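Local coordinates for hypothetical protein (Legionella pneumophila subsp. pneumophila, PDB 4G2A) that is of unknown function but, as a two-domain protein with a C-terminal YARHG domain, has been proposed to be a nutrient-binding protein, at residues Gly10-Pro15 and Cys48-Lys53; Tyr125-Thr130 and Val137-Asp142; Tyr159-Gly164 and Ser170-Thr175. All coordinates share one frame; numbering follows the deposited sequence.

Interaction 1 (Gly10-Pro15 and Cys48-Lys53); sequences GSLPIP and CNFTFK
Phe50 and Phe52 both point from strand 48-53 toward segment 10-15, and in each CG stands anti to the carbonyl carbon, beside the backbone N (chi1 -43° and -67°), which places the Phe50 ring with a face to Pro13 and the Phe52 ring with an edge to it. Pro13 CD sits over the centre of one face of Phe50, 3.6 Å from the ring centroid and only 14° off the ring normal, a well-formed CH-pi contact; the C-H bonds beside the proline nitrogen are slightly polarised and suit an aromatic face. Pro13 CG also lies over that ring, 3.7 Å from Phe50 CD2, and at the same time reaches the rim of Phe52, 3.9 Å from Phe52 CZ and near the plane of that ring. Leu12 adds a methyl: CD2 slants in to 3.7 Å from Phe50 CE1.

This is packing across the interior of the beta-rich domain. Strand 10-15 breaks at Leu12 and Pro13; the break turns Pro13 toward Phe50 and Phe52, while Leu12 reaches Phe50 with one methyl, and no hydrogen bond joins the two segments. Gly10 and Leu12 bond instead to Val160, and Ile14 to Ala65, while Pro13 O accepts from Trp167 NE1. His141 meets the Phe50 ring edge-to-face, and Met23 touches both Pro13 and Phe52, extending the buried apolar layer.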
loop_
_atom_site.group_PDB
_atom_site.type_symbol
_atom_site.label_atom_id
_atom_site.label_comp_id
_atom_site.label_asym_id
_atom_site.label_seq_id
_atom_site.Cartn_x
_atom_site.Cartn_y
_atom_site.Cartn_z
ATOM N N GLY A 10 1.646 0.019 -8.300
ATOM C CA GLY A 10 2.692 -0.459 -9.183
ATOM C C GLY A 10 2.230 -1.573 -10.102
ATOM O O GLY A 10 1.203 -2.221 -9.867
ATOM N N SER A 11 2.966 -1.759 -11.189
ATOM C CA SER A 11 2.654 -2.783 -12.186
ATOM C C SER A 11 3.933 -3.304 -12.810
ATOM O O SER A 11 4.909 -2.545 -12.933
ATOM C CB SER A 11 1.749 -2.213 -13.279
ATOM O OG SER A 11 0.390 -2.087 -12.888
ATOM N N LEU A 12 3.934 -4.592 -13.200
ATOM C CA LEU A 12 5.057 -5.194 -13.934
ATOM C C LEU A 12 5.191 -4.500 -15.303
ATOM O O LEU A 12 4.156 -4.066 -15.830
ATOM C CB LEU A 12 4.817 -6.720 -14.179
ATOM C CG LEU A 12 5.105 -7.707 -13.065
ATOM C CD1 LEU A 12 4.802 -9.098 -13.523
ATOM C CD2 LEU A 12 6.560 -7.642 -12.597
ATOM N N PRO A 13 6.385 -4.412 -15.938
ATOM C CA PRO A 13 6.417 -3.916 -17.324
ATOM C C PRO A 13 5.725 -4.950 -18.205
ATOM O O PRO A 13 5.704 -6.138 -17.858
ATOM C CB PRO A 13 7.920 -3.805 -17.655
ATOM C CG PRO A 13 8.657 -4.167 -16.422
ATOM C CD PRO A 13 7.708 -4.922 -15.530
ATOM N N ILE A 14 5.102 -4.521 -19.300
ATOM C CA ILE A 14 4.434 -5.492 -20.152
ATOM C C ILE A 14 4.867 -5.304 -21.608
ATOM O O ILE A 14 5.207 -4.188 -21.998
ATOM C CB ILE A 14 2.888 -5.437 -19.987
ATOM C CG1 ILE A 14 2.297 -4.078 -20.349
ATOM C CG2 ILE A 14 2.459 -5.867 -18.600
ATOM C CD1 ILE A 14 1.242 -4.174 -21.354
ATOM N N PRO A 15 4.808 -6.355 -22.450
ATOM C CA PRO A 15 5.115 -6.148 -23.873
ATOM C C PRO A 15 3.882 -5.669 -24.652
ATOM O O PRO A 15 2.757 -6.034 -24.318
ATOM C CB PRO A 15 5.564 -7.535 -24.347
ATOM C CG PRO A 15 4.961 -8.519 -23.375
ATOM C CD PRO A 15 4.432 -7.764 -22.174
ATOM N N CYS A 48 11.970 -0.947 -8.450
ATOM C CA CYS A 48 11.759 -2.254 -9.059
ATOM C C CYS A 48 12.836 -2.585 -10.053
ATOM O O CYS A 48 13.085 -1.814 -10.960
ATOM C CB CYS A 48 10.385 -2.331 -9.719
ATOM S SG CYS A 48 9.028 -1.663 -8.726
ATOM N N ASN A 49 13.404 -3.775 -9.932
ATOM C CA ASN A 49 14.373 -4.269 -10.874
ATOM C C ASN A 49 13.787 -5.489 -11.534
ATOM O O ASN A 49 13.026 -6.213 -10.901
ATOM C CB ASN A 49 15.749 -4.548 -10.231
ATOM C CG ASN A 49 16.832 -4.494 -11.284
ATOM O OD1 ASN A 49 17.316 -3.419 -11.642
ATOM N ND2 ASN A 49 17.173 -5.637 -11.874
ATOM N N PHE A 50 14.093 -5.680 -12.825
ATOM C CA PHE A 50 13.590 -6.780 -13.640
ATOM C C PHE A 50 14.689 -7.279 -14.534
ATOM O O PHE A 50 15.456 -6.483 -15.089
ATOM C CB PHE A 50 12.386 -6.354 -14.511
ATOM C CG PHE A 50 11.353 -5.491 -13.837
ATOM C CD1 PHE A 50 10.310 -6.063 -13.113
ATOM C CD2 PHE A 50 11.432 -4.106 -13.901
ATOM C CE1 PHE A 50 9.377 -5.257 -12.436
ATOM C CE2 PHE A 50 10.501 -3.306 -13.232
ATOM C CZ PHE A 50 9.471 -3.891 -12.512
ATOM N N THR A 51 14.751 -8.591 -14.700
ATOM C CA THR A 51 15.742 -9.226 -15.559
ATOM C C THR A 51 14.955 -9.943 -16.634
ATOM O O THR A 51 14.065 -10.729 -16.320
ATOM C CB THR A 51 16.668 -10.146 -14.727
ATOM O OG1 THR A 51 17.168 -9.443 -13.592
ATOM C CG2 THR A 51 17.816 -10.679 -15.510
ATOM N N PHE A 52 15.237 -9.629 -17.883
ATOM C CA PHE A 52 14.578 -10.221 -19.049
ATOM C C PHE A 52 15.579 -10.961 -19.880
ATOM O O PHE A 52 16.702 -10.480 -20.024
ATOM C CB PHE A 52 13.917 -9.139 -19.916
ATOM C CG PHE A 52 12.756 -8.424 -19.271
ATOM C CD1 PHE A 52 11.468 -8.933 -19.368
ATOM C CD2 PHE A 52 12.945 -7.223 -18.604
ATOM C CE1 PHE A 52 10.397 -8.264 -18.787
ATOM C CE2 PHE A 52 11.875 -6.552 -18.026
ATOM C CZ PHE A 52 10.603 -7.065 -18.130
ATOM N N LYS A 53 15.190 -12.104 -20.457
ATOM C CA LYS A 53 16.094 -12.835 -21.330
ATOM C C LYS A 53 15.488 -13.063 -22.735
ATOM O O LYS A 53 14.363 -13.556 -22.869
ATOM C CB LYS A 53 16.548 -14.180 -20.724
ATOM C CG LYS A 53 17.742 -14.759 -21.493
ATOM C CD LYS A 53 18.177 -16.138 -21.040
ATOM C CE LYS A 53 19.076 -16.838 -22.051
ATOM N NZ LYS A 53 18.289 -17.556 -23.103
#

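Interaction 2 (Tyr125-Thr130 and Val137-Asp142); sequences YFWKTT and VNIHHD
Trp127 and His141 turn their rings almost perpendicular, with planes at 88° and 5.3 Å between the centroid of the indole six-membered ring and that of the imidazole. The benzo end of Trp127 arrives at the edge of His141, near the imidazole plane: CH2 is 3.2 Å from His141 NE2, and the neighbouring CZ2 is 3.6 Å from the same nitrogen. Seen from Trp127 the approach is oblique. Phe95 meets His141 edge-to-face, which places the imidazole among aromatic rings.

Ile139 slants along the indole from the pyrrole nitrogen to the benzo ring. Its CD1 reaches Trp127 NE1 at 3.8 Å, while its CG2 lies 4.0 Å from Trp127 CZ2, so its two branches touch separate parts of the ring system. Trp127 NE1 is buried here with no hydrogen-bond partner in the model, an unmet polar group among hydrocarbon neighbours. The indole gets there because chi1 of 65° tucks CG between the backbone N and the carbonyl carbon. Further along, Thr129 CG2 meets the same Ile139 CD1 at 3.8 Å, the two side chains crossing at roughly a right angle, and its hydroxyl bonds weakly to Ile62 O. At the exposed end, Val137 CG2 rests 3.7 Å from Thr130 O.

Although close in sequence and nearly antiparallel (157°), the strands share no hydrogen bond here. Their axes approach to 8.9 Å, too far for pairing; strand 123-131 bonds to 60-68 and 102-110, whereas 136-150 pairs with 43-54 and 95-99. The arrangement is consistent with beta layers facing each other across a common core, as in a sandwich-like fold, and joined at one side through strands 95-99 and 102-110.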
loop_
_atom_site.group_PDB
_atom_site.type_symbol
_atom_site.label_atom_id
_atom_site.label_comp_id
_atom_site.label_asym_id
_atom_site.label_seq_id
_atom_site.Cartn_x
_atom_site.Cartn_y
_atom_site.Cartn_z
ATOM N N TYR A 125 3.357 4.198 -19.938
ATOM C CA TYR A 125 4.614 4.842 -20.349
ATOM C C TYR A 125 5.347 3.829 -21.197
ATOM O O TYR A 125 5.446 2.675 -20.793
ATOM C CB TYR A 125 5.470 5.299 -19.157
ATOM C CG TYR A 125 4.831 6.376 -18.309
ATOM C CD1 TYR A 125 4.337 7.546 -18.883
ATOM C CD2 TYR A 125 4.758 6.249 -16.926
ATOM C CE1 TYR A 125 3.746 8.542 -18.103
ATOM C CE2 TYR A 125 4.169 7.240 -16.137
ATOM C CZ TYR A 125 3.671 8.386 -16.730
ATOM O OH TYR A 125 3.055 9.341 -15.958
ATOM N N PHE A 126 5.797 4.221 -22.389
ATOM C CA PHE A 126 6.449 3.311 -23.344
ATOM C C PHE A 126 7.923 3.631 -23.544
ATOM O O PHE A 126 8.328 4.793 -23.494
ATOM C CB PHE A 126 5.737 3.375 -24.712
ATOM C CG PHE A 126 4.305 2.882 -24.740
ATOM C CD1 PHE A 126 3.255 3.716 -24.362
ATOM C CD2 PHE A 126 4.001 1.609 -25.212
ATOM C CE1 PHE A 126 1.934 3.261 -24.380
ATOM C CE2 PHE A 126 2.673 1.163 -25.262
ATOM C CZ PHE A 126 1.647 1.994 -24.847
ATOM N N TRP A 127 8.722 2.593 -23.818
ATOM C CA TRP A 127 10.150 2.715 -24.105
ATOM C C TRP A 127 10.604 1.534 -24.988
ATOM O O TRP A 127 9.986 0.464 -24.966
ATOM C CB TRP A 127 10.980 2.813 -22.798
ATOM C CG TRP A 127 10.950 1.582 -21.932
ATOM C CD1 TRP A 127 11.859 0.564 -21.928
ATOM C CD2 TRP A 127 10.008 1.279 -20.896
ATOM N NE1 TRP A 127 11.494 -0.393 -21.013
ATOM C CE2 TRP A 127 10.381 0.033 -20.341
ATOM C CE3 TRP A 127 8.869 1.931 -20.389
ATOM C CZ2 TRP A 127 9.648 -0.583 -19.315
ATOM C CZ3 TRP A 127 8.143 1.315 -19.382
ATOM C CH2 TRP A 127 8.536 0.072 -18.856
ATOM N N LYS A 128 11.677 1.734 -25.766
ATOM C CA LYS A 128 12.220 0.676 -26.621
ATOM C C LYS A 128 13.293 -0.076 -25.878
ATOM O O LYS A 128 13.978 0.497 -25.027
ATOM C CB LYS A 128 12.784 1.229 -27.947
ATOM C CG LYS A 128 11.756 1.911 -28.848
ATOM C CD LYS A 128 10.844 0.937 -29.623
ATOM C CE LYS A 128 9.610 1.624 -30.166
ATOM N NZ LYS A 128 9.940 2.769 -31.067
ATOM N N THR A 129 13.410 -1.379 -26.169
ATOM C CA THR A 129 14.426 -2.261 -25.586
ATOM C C THR A 129 14.966 -3.161 -26.708
ATOM O O THR A 129 14.194 -3.874 -27.353
ATOM C CB THR A 129 13.895 -3.075 -24.386
ATOM O OG1 THR A 129 12.995 -4.070 -24.857
ATOM C CG2 THR A 129 13.204 -2.229 -23.339
ATOM N N THR A 130 16.276 -3.092 -26.958
ATOM C CA THR A 130 16.935 -3.918 -27.959
ATOM C C THR A 130 17.683 -5.021 -27.228
ATOM O O THR A 130 18.436 -4.768 -26.281
ATOM C CB THR A 130 17.837 -3.091 -28.910
ATOM O OG1 THR A 130 17.035 -2.095 -29.557
ATOM C CG2 THR A 130 18.484 -3.948 -29.993
ATOM N N VAL A 137 18.529 -8.285 -20.545
ATOM C CA VAL A 137 18.394 -6.831 -20.449
ATOM C C VAL A 137 17.869 -6.524 -19.061
ATOM O O VAL A 137 16.947 -7.186 -18.582
ATOM C CB VAL A 137 17.530 -6.214 -21.596
ATOM C CG1 VAL A 137 17.094 -4.785 -21.293
ATOM C CG2 VAL A 137 18.288 -6.263 -22.920
ATOM N N ASN A 138 18.510 -5.561 -18.394
ATOM C CA ASN A 138 18.097 -5.100 -17.074
ATOM C C ASN A 138 17.134 -3.913 -17.216
ATOM O O ASN A 138 17.431 -2.959 -17.948
ATOM C CB ASN A 138 19.305 -4.702 -16.240
ATOM C CG ASN A 138 18.967 -4.635 -14.774
ATOM O OD1 ASN A 138 18.902 -5.655 -14.097
ATOM N ND2 ASN A 138 18.689 -3.445 -14.263
ATOM N N ILE A 139 15.966 -3.998 -16.553
ATOM C CA ILE A 139 14.973 -2.929 -16.529
ATOM C C ILE A 139 14.832 -2.498 -15.088
ATOM O O ILE A 139 14.715 -3.343 -14.212
ATOM C CB ILE A 139 13.588 -3.293 -17.200
ATOM C CG1 ILE A 139 13.735 -3.684 -18.718
ATOM C CG2 ILE A 139 12.536 -2.162 -17.013
ATOM C CD1 ILE A 139 14.335 -2.615 -19.685
ATOM N N HIS A 140 14.891 -1.186 -14.841
ATOM C CA HIS A 140 14.709 -0.603 -13.515
ATOM C C HIS A 140 13.660 0.506 -13.552
ATOM O O HIS A 140 13.673 1.346 -14.446
ATOM C CB HIS A 140 16.023 -0.079 -12.911
ATOM C CG HIS A 140 15.864 0.379 -11.491
ATOM N ND1 HIS A 140 15.670 1.707 -11.182
ATOM C CD2 HIS A 140 15.813 -0.345 -10.353
ATOM C CE1 HIS A 140 15.540 1.755 -9.866
ATOM N NE2 HIS A 140 15.610 0.545 -9.325
ATOM N N HIS A 141 12.750 0.474 -12.573
ATOM C CA HIS A 141 11.681 1.429 -12.340
ATOM C C HIS A 141 11.889 2.129 -11.008
ATOM O O HIS A 141 12.340 1.521 -10.030
ATOM C CB HIS A 141 10.312 0.738 -12.330
ATOM C CG HIS A 141 9.808 0.306 -13.663
ATOM N ND1 HIS A 141 8.644 -0.437 -13.783
ATOM C CD2 HIS A 141 10.328 0.500 -14.898
ATOM C CE1 HIS A 141 8.488 -0.657 -15.076
ATOM N NE2 HIS A 141 9.479 -0.114 -15.786
ATOM N N ASP A 142 11.558 3.410 -10.979
ATOM C CA ASP A 142 11.611 4.254 -9.790
ATOM C C ASP A 142 10.468 5.237 -9.952
ATOM O O ASP A 142 10.397 5.931 -10.964
ATOM C CB ASP A 142 12.990 4.940 -9.628
ATOM C CG ASP A 142 13.148 5.923 -8.477
ATOM O OD1 ASP A 142 12.180 6.109 -7.711
ATOM O OD2 ASP A 142 14.230 6.541 -8.370
#

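Interaction 3 (Tyr159-Gly164 and Ser170-Thr175)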
loop_
_atom_site.group_PDB
_atom_site.type_symbol
_atom_site.label_atom_id
_atom_site.label_comp_id
_atom_site.label_asym_id
_atom_site.label_seq_id
_atom_site.Cartn_x
_atom_site.Cartn_y
_atom_site.Cartn_z
ATOM N N TYR A 159 0.347 -4.177 -6.206
ATOM C CA TYR A 159 1.278 -4.358 -7.316
ATOM C C TYR A 159 0.713 -5.414 -8.260
ATOM O O TYR A 159 0.461 -6.531 -7.815
ATOM C CB TYR A 159 2.669 -4.748 -6.806
ATOM C CG TYR A 159 3.769 -4.519 -7.817
ATOM C CD1 TYR A 159 4.057 -5.473 -8.789
ATOM C CD2 TYR A 159 4.496 -3.331 -7.829
ATOM C CE1 TYR A 159 5.051 -5.261 -9.734
ATOM C CE2 TYR A 159 5.509 -3.116 -8.762
ATOM C CZ TYR A 159 5.794 -4.093 -9.702
ATOM O OH TYR A 159 6.794 -3.902 -10.626
ATOM N N VAL A 160 0.499 -5.056 -9.556
ATOM C CA VAL A 160 -0.036 -5.973 -10.567
ATOM C C VAL A 160 1.081 -6.925 -11.054
ATOM O O VAL A 160 2.087 -6.485 -11.607
ATOM C CB VAL A 160 -0.738 -5.251 -11.737
ATOM C CG1 VAL A 160 -1.207 -6.246 -12.801
ATOM C CG2 VAL A 160 -1.908 -4.399 -11.233
ATOM N N LEU A 161 0.863 -8.238 -10.835
ATOM C CA LEU A 161 1.779 -9.323 -11.152
ATOM C C LEU A 161 1.191 -10.314 -12.159
ATOM O O LEU A 161 1.968 -11.001 -12.816
ATOM C CB LEU A 161 2.149 -10.072 -9.855
ATOM C CG LEU A 161 3.052 -9.314 -8.846
ATOM C CD1 LEU A 161 3.073 -10.015 -7.482
ATOM C CD2 LEU A 161 4.462 -9.150 -9.369
ATOM N N LYS A 162 -0.158 -10.401 -12.277
ATOM C CA LYS A 162 -0.851 -11.344 -13.166
ATOM C C LYS A 162 -0.492 -11.143 -14.659
ATOM O O LYS A 162 -0.586 -12.081 -15.454
ATOM C CB LYS A 162 -2.379 -11.247 -12.992
ATOM C CG LYS A 162 -2.903 -11.853 -11.692
ATOM C CD LYS A 162 -4.424 -12.055 -11.741
ATOM C CE LYS A 162 -5.068 -12.095 -10.369
ATOM N NZ LYS A 162 -6.560 -12.229 -10.434
ATOM N N THR A 163 -0.112 -9.908 -15.016
ATOM C CA THR A 163 0.252 -9.466 -16.355
ATOM C C THR A 163 1.564 -10.090 -16.783
ATOM O O THR A 163 1.850 -10.126 -17.976
ATOM C CB THR A 163 0.296 -7.941 -16.418
ATOM O OG1 THR A 163 1.110 -7.442 -15.349
ATOM C CG2 THR A 163 -1.093 -7.316 -16.371
ATOM N N GLY A 164 2.309 -10.650 -15.827
ATOM C CA GLY A 164 3.536 -11.391 -16.101
ATOM C C GLY A 164 3.334 -12.536 -17.084
ATOM O O GLY A 164 4.288 -12.974 -17.731
ATOM N N SER A 170 5.441 -19.749 -18.511
ATOM C CA SER A 170 4.467 -19.588 -17.429
ATOM C C SER A 170 4.987 -18.660 -16.315
ATOM O O SER A 170 4.339 -17.646 -15.982
ATOM C CB SER A 170 4.081 -20.952 -16.847
ATOM O OG SER A 170 5.188 -21.835 -16.711
ATOM N N SER A 171 6.178 -18.986 -15.790
ATOM C CA SER A 171 6.790 -18.289 -14.673
ATOM C C SER A 171 7.462 -16.949 -15.049
ATOM O O SER A 171 7.896 -16.745 -16.192
ATOM C CB SER A 171 7.780 -19.207 -13.947
ATOM O OG SER A 171 9.128 -19.137 -14.386
ATOM N N ILE A 172 7.511 -16.036 -14.053
ATOM C CA ILE A 172 8.217 -14.757 -14.117
ATOM C C ILE A 172 9.527 -14.941 -13.296
ATOM O O ILE A 172 10.108 -13.973 -12.822
ATOM C CB ILE A 172 7.367 -13.497 -13.701
ATOM C CG1 ILE A 172 6.826 -13.567 -12.261
ATOM C CG2 ILE A 172 6.258 -13.213 -14.711
ATOM C CD1 ILE A 172 6.099 -12.279 -11.744
ATOM N N GLY A 173 9.964 -16.198 -13.144
ATOM C CA GLY A 173 11.181 -16.579 -12.437
ATOM C C GLY A 173 11.217 -16.271 -10.956
ATOM O O GLY A 173 10.228 -16.490 -10.249
ATOM N N HIS A 174 12.392 -15.804 -10.480
ATOM C CA HIS A 174 12.681 -15.462 -9.093
ATOM C C HIS A 174 12.086 -14.108 -8.722
ATOM O O HIS A 174 12.658 -13.075 -9.035
ATOM C CB HIS A 174 14.195 -15.476 -8.816
ATOM C CG HIS A 174 14.534 -15.600 -7.359
ATOM N ND1 HIS A 174 15.842 -15.632 -6.930
ATOM C CD2 HIS A 174 13.720 -15.719 -6.279
ATOM C CE1 HIS A 174 15.783 -15.760 -5.613
ATOM N NE2 HIS A 174 14.525 -15.811 -5.180
ATOM N N THR A 175 10.947 -14.128 -8.022
ATOM C CA THR A 175 10.186 -12.957 -7.618
ATOM C C THR A 175 10.476 -12.582 -6.173
ATOM O O THR A 175 10.140 -13.326 -5.245
ATOM C CB THR A 175 8.678 -13.237 -7.859
ATOM O OG1 THR A 175 8.537 -13.790 -9.176
ATOM C CG2 THR A 175 7.810 -11.993 -7.723
#
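Apolar contact carries this pairing, and Ile172 supplies all of it from its side. Its CG2 methyl presses on the backbone of Gly164, 3.6 Å from Gly164 CA and equally 3.6 Å from Gly164 O. With no side chain on Gly164, the methyl rests directly on its CA. Ile172 holds CG1 between its backbone N and carbonyl carbon (chi1 59°) and extends onward to CD1, which meets Leu161 CD2 at 4.3 Å, a looser touch. The two branches of one isoleucine thus span both ends of the turn: CG2 on the glycine, CD1 on the leucine. Ile172 also touches Leu12 and Met23, which ties it to the interior of the beta-rich domain.

The hydrogen bonds lie within the segments, none between them. Gly164 N donates to Leu161 O at 3.1 Å, closing a 3-10 turn, both ends of which Ile172 touches. In the partner, Gly173 N gives its hydrogen to Ser171 OG at 3.3 Å with an N-H...O angle of 152°, an ST turn wrapped around Ile172. Gly173 has a positive phi of 64°, where the chain bends before entering strand 174-180.

Polar links to the rest of the fold hold each piece from outside. Asp228 OD1 accepts from the backbone N of both Leu161 and Lys162, at the start of the turn, and Ile172 and Gly173 form backbone hydrogen bonds with Phe223. What results is a loop connection between strands 155-160 and 174-180: a 3-10 turn following the first, an ST turn leading into the second, with buried Ile172 packed between the two turns.

How the interactions relate
All three contacts are largely buried and hold no hydrogen bond between their own segments; they differ in what they pack. Interactions 1 and 2 are centred on aromatic rings met by aliphatic groups, and they join through neighbouring strands 43-54 and 136-150: Phe50 N lies 2.8 Å from Ile139 O, a probable backbone bond. Interaction 3 sets an aliphatic side chain against side chain and backbone, and sits where strands give way to turns. It meets interaction 1 through strands 10-15 and 155-160, which are neighbours. Interactions 2 and 3 do not touch, their centres about 16 Å apart, with interaction 1 linking them. Solvent exposure enters chiefly at Thr130 in interaction 2.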